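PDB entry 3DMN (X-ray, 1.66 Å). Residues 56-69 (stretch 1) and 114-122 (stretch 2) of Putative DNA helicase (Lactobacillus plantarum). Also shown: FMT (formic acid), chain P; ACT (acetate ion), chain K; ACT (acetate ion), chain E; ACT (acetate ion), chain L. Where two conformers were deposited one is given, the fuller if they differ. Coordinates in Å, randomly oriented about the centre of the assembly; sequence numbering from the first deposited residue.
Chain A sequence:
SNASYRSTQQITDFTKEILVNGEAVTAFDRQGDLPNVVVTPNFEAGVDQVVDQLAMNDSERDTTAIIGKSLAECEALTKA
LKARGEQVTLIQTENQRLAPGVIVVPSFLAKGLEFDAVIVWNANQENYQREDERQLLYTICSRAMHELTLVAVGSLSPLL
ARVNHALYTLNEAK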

# COMPACT_ATOMS: atom_id res chain seq x y z
N MSE A 56 4.30 12.77 4.39
CA MSE A 56 3.12 13.45 3.84
C MSE A 56 1.88 13.06 4.63
O MSE A 56 1.13 13.94 5.06
CB MSE A 56 2.91 13.10 2.38
CG MSE A 56 1.63 13.67 1.80
SE MSE A 56 1.67 15.62 1.70
CE MSE A 56 3.35 15.80 0.73
N ASN A 57 1.65 11.77 4.82
CA ASN A 57 0.48 11.28 5.55
C ASN A 57 0.46 11.82 6.98
O ASN A 57 -0.58 12.31 7.44
CB ASN A 57 0.44 9.74 5.55
CG ASN A 57 0.14 9.18 4.18
OD1 ASN A 57 -0.03 9.93 3.20
ND2 ASN A 57 0.08 7.85 4.10
N ASP A 58 1.61 11.78 7.66
CA ASP A 58 1.75 12.36 9.01
C ASP A 58 1.32 13.81 9.05
O ASP A 58 0.67 14.25 9.99
CB ASP A 58 3.21 12.30 9.45
CG ASP A 58 3.65 10.92 9.87
OD1 ASP A 58 2.83 9.99 9.89
OD2 ASP A 58 4.85 10.77 10.18
N SER A 59 1.69 14.56 8.02
CA SER A 59 1.42 15.99 7.95
C SER A 59 -0.08 16.30 7.80
O SER A 59 -0.57 17.41 8.15
CB SER A 59 2.24 16.63 6.83
OG SER A 59 1.57 16.58 5.59
N GLU A 60 -0.82 15.31 7.31
CA GLU A 60 -2.27 15.42 7.12
C GLU A 60 -3.00 14.72 8.26
O GLU A 60 -4.22 14.62 8.25
CB GLU A 60 -2.67 14.86 5.76
CG GLU A 60 -1.90 15.56 4.64
CD GLU A 60 -2.71 15.71 3.38
OE1 GLU A 60 -2.75 16.84 2.83
OE2 GLU A 60 -3.31 14.69 2.95
N ARG A 61 -2.21 14.26 9.23
CA ARG A 61 -2.71 13.63 10.45
C ARG A 61 -3.38 12.29 10.17
O ARG A 61 -4.33 11.90 10.86
CB ARG A 61 -3.64 14.57 11.24
CG ARG A 61 -3.05 15.94 11.54
CD ARG A 61 -4.06 16.79 12.28
NE ARG A 61 -5.09 17.29 11.36
CZ ARG A 61 -5.30 18.58 11.08
NH1 ARG A 61 -4.57 19.53 11.67
NH2 ARG A 61 -6.26 18.92 10.23
N ASP A 62 -2.86 11.58 9.16
CA ASP A 62 -3.31 10.23 8.85
C ASP A 62 -2.61 9.24 9.76
O ASP A 62 -1.52 9.53 10.28
CB ASP A 62 -2.94 9.84 7.41
CG ASP A 62 -3.65 10.68 6.38
OD1 ASP A 62 -4.72 11.27 6.70
OD2 ASP A 62 -3.10 10.74 5.25
N THR A 63 -3.24 8.08 9.93
CA THR A 63 -2.57 6.93 10.52
C THR A 63 -2.38 5.93 9.38
O THR A 63 -3.37 5.47 8.80
CB THR A 63 -3.43 6.29 11.58
OG1 THR A 63 -3.70 7.24 12.62
CG2 THR A 63 -2.71 5.07 12.17
N THR A 64 -1.12 5.62 9.10
CA THR A 64 -0.74 4.78 7.97
C THR A 64 -0.32 3.34 8.34
O THR A 64 0.47 3.16 9.30
CB THR A 64 0.40 5.46 7.18
OG1 THR A 64 0.03 6.84 6.88
CG2 THR A 64 0.70 4.67 5.93
N ALA A 65 -0.81 2.35 7.59
CA ALA A 65 -0.24 0.99 7.58
C ALA A 65 0.43 0.71 6.26
O ALA A 65 -0.09 1.09 5.22
CB ALA A 65 -1.28 -0.05 7.83
N ILE A 66 1.60 0.07 6.29
CA ILE A 66 2.23 -0.39 5.07
C ILE A 66 1.96 -1.88 4.94
O ILE A 66 2.22 -2.64 5.89
CB ILE A 66 3.74 -0.23 5.16
CG1 ILE A 66 4.07 1.23 5.47
CG2 ILE A 66 4.36 -0.75 3.85
CD1 ILE A 66 5.60 1.45 5.75
N ILE A 67 1.34 -2.26 3.82
CA ILE A 67 1.03 -3.70 3.60
C ILE A 67 1.96 -4.29 2.55
O ILE A 67 1.99 -3.80 1.40
CB ILE A 67 -0.45 -3.92 3.17
CG1 ILE A 67 -1.36 -3.22 4.18
CG2 ILE A 67 -0.74 -5.42 3.06
CD1 ILE A 67 -2.89 -3.31 3.91
N GLY A 68 2.73 -5.28 2.95
CA GLY A 68 3.65 -6.02 2.02
C GLY A 68 3.00 -7.38 1.72
O GLY A 68 2.16 -7.85 2.46
N LYS A 69 3.40 -8.01 0.64
CA LYS A 69 2.73 -9.24 0.22
C LYS A 69 3.02 -10.38 1.16
O LYS A 69 2.10 -11.14 1.52
CB LYS A 69 3.15 -9.62 -1.20
CG LYS A 69 2.45 -10.88 -1.70
CD LYS A 69 2.77 -11.20 -3.19
CE LYS A 69 4.24 -11.46 -3.41
NZ LYS A 69 4.49 -11.98 -4.82
N GLU A 114 -9.08 -2.39 8.72
CA GLU A 114 -9.17 -1.23 7.82
C GLU A 114 -8.23 -0.18 8.41
O GLU A 114 -8.07 -0.12 9.64
CB GLU A 114 -10.62 -0.70 7.73
CG GLU A 114 -11.31 -0.44 9.07
CD GLU A 114 -10.82 0.83 9.83
OE1 GLU A 114 -10.89 0.84 11.07
OE2 GLU A 114 -10.36 1.80 9.18
N PHE A 115 -7.61 0.61 7.54
CA PHE A 115 -6.68 1.63 7.96
C PHE A 115 -7.05 2.95 7.30
O PHE A 115 -7.56 2.96 6.18
CB PHE A 115 -5.26 1.23 7.51
CG PHE A 115 -4.84 -0.12 8.04
CD1 PHE A 115 -4.45 -0.27 9.36
CD2 PHE A 115 -4.82 -1.24 7.19
CE1 PHE A 115 -4.05 -1.52 9.84
CE2 PHE A 115 -4.42 -2.49 7.66
CZ PHE A 115 -4.03 -2.62 8.98
N ASP A 116 -6.80 4.06 7.99
CA ASP A 116 -6.98 5.39 7.44
C ASP A 116 -6.21 5.53 6.12
O ASP A 116 -6.77 5.88 5.09
CB ASP A 116 -6.42 6.35 8.47
CG ASP A 116 -6.69 7.79 8.15
OD1 ASP A 116 -7.65 8.08 7.40
OD2 ASP A 116 -5.93 8.63 8.70
N ALA A 117 -4.91 5.23 6.17
CA ALA A 117 -4.04 5.32 4.99
C ALA A 117 -3.28 4.01 4.87
O ALA A 117 -2.87 3.39 5.87
CB ALA A 117 -3.07 6.46 5.17
N VAL A 118 -3.10 3.58 3.62
CA VAL A 118 -2.33 2.38 3.35
C VAL A 118 -1.26 2.75 2.34
O VAL A 118 -1.53 3.45 1.38
CB VAL A 118 -3.23 1.25 2.74
CG1 VAL A 118 -2.36 0.09 2.20
CG2 VAL A 118 -4.20 0.72 3.84
N ILE A 119 -0.07 2.22 2.57
CA ILE A 119 0.97 2.22 1.51
C ILE A 119 1.19 0.77 1.09
O ILE A 119 1.55 -0.05 1.94
CB ILE A 119 2.27 2.81 2.03
CG1 ILE A 119 2.07 4.28 2.43
CG2 ILE A 119 3.43 2.66 0.97
CD1 ILE A 119 3.28 4.87 3.27
N VAL A 120 0.89 0.43 -0.17
CA VAL A 120 1.12 -0.92 -0.67
C VAL A 120 2.57 -1.02 -1.08
O VAL A 120 3.03 -0.36 -2.01
CB VAL A 120 0.20 -1.24 -1.89
CG1 VAL A 120 0.40 -2.66 -2.33
CG2 VAL A 120 -1.26 -1.00 -1.49
N TRP A 121 3.30 -1.93 -0.42
CA TRP A 121 4.73 -2.04 -0.70
C TRP A 121 5.01 -2.98 -1.88
O TRP A 121 4.71 -4.20 -1.87
CB TRP A 121 5.53 -2.49 0.55
CG TRP A 121 6.93 -2.82 0.23
CD1 TRP A 121 7.54 -4.06 0.32
CD2 TRP A 121 7.92 -1.93 -0.32
NE1 TRP A 121 8.87 -3.98 -0.10
CE2 TRP A 121 9.11 -2.69 -0.51
CE3 TRP A 121 7.92 -0.56 -0.63
CZ2 TRP A 121 10.28 -2.11 -1.01
CZ3 TRP A 121 9.10 0.01 -1.16
CH2 TRP A 121 10.24 -0.78 -1.34
N ASN A 122 5.61 -2.38 -2.90
CA ASN A 122 6.15 -3.13 -4.05
C ASN A 122 5.07 -3.84 -4.86
O ASN A 122 5.12 -5.06 -5.09
CB ASN A 122 7.30 -4.06 -3.69
CG ASN A 122 8.31 -4.14 -4.83
OD1 ASN A 122 8.06 -3.53 -5.87
ND2 ASN A 122 9.39 -4.91 -4.68
C FMT P . 1.50 6.47 10.93
O1 FMT P . 0.42 6.12 11.40
O2 FMT P . 2.43 5.70 10.67
C ACT K . 10.53 -6.36 -1.57
O ACT K . 10.68 -6.19 -0.28
OXT ACT K . 9.38 -6.58 -2.08
CH3 ACT K . 11.68 -6.31 -2.51
C ACT E . 7.58 -13.10 -4.18
O ACT E . 6.85 -13.02 -3.16
OXT ACT E . 7.10 -12.76 -5.30
CH3 ACT E . 8.96 -13.61 -3.98
C ACT L . 12.75 -5.11 -5.98
O ACT L . 12.83 -4.91 -4.74
OXT ACT L . 11.63 -5.24 -6.52
CH3 ACT L . 14.00 -5.19 -6.80
O HOH W 1 -7.87 10.75 7.31
O HOH W 2 2.32 -5.37 -1.27
O HOH W 3 5.53 -6.63 -0.56

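Two aspartates face each other at the start of this contact: Asp62 OD1 lies only 3.5 Å from Asp116 OD2, close for like charges. Each carboxylate has compensation nearby. Asp116 OD2 accepts a hydrogen bond from the backbone amide of Thr63 (N to OD2, 3.0 Å), and water 1 donates to both side chains, 2.7 Å from its oxygen to Asp116 OD1 and 3.3 Å to Asp62 OD1, so that it bridges the pair.

Beyond this junction the stretches run as neighbouring parallel strands, Thr64 to Gly68 beside the strand that ends at Trp121, with axes inclined by 21°. The hydrogen bonds alternate in the manner of a parallel ladder. Ala117 N donates to Thr63 O (3.1 Å), and Ala65 N to Ala117 O (2.9 Å); Ile119 N then reaches Ala65 O, Ile67 N reaches Ile119 O, and Trp121 N reaches Ile67 O, each at 2.9 Å. Thr63, just before the first strand, and Ala65 and Ile67 within it thus supply the bonding groups of the first stretch, while Thr64 and Ile66 contribute CA-H...O contacts, from Thr64 CA to Ala117 O (3.3 Å) and from Ile66 CA to Ile119 O (3.2 Å). Water 2 extends the ladder by donating to Ile67 O and Trp121 O.

Side chains alternate between the two faces of the sheet. On one, Thr64 and Ile66 accompany Ala117 and Ile119; Thr64 CG2 packs 3.7 Å from Ile119 CD1, and Ile66 CG2 lies 3.9 Å from Trp121 CB. On the other, Ala65 and Ile67 accompany Val118 and Val120. Here the chain's corner at Asp116 and Ala117 leaves Phe115 beside Ala65, whose CB sits 3.5 Å from the centroid of the Phe115 ring, nearly along its normal, in a CH-pi contact. Ile67 CD1 extends this apolar cluster, 3.8 Å from Val118 CG1 and 4.1 Å from Phe115 CE2.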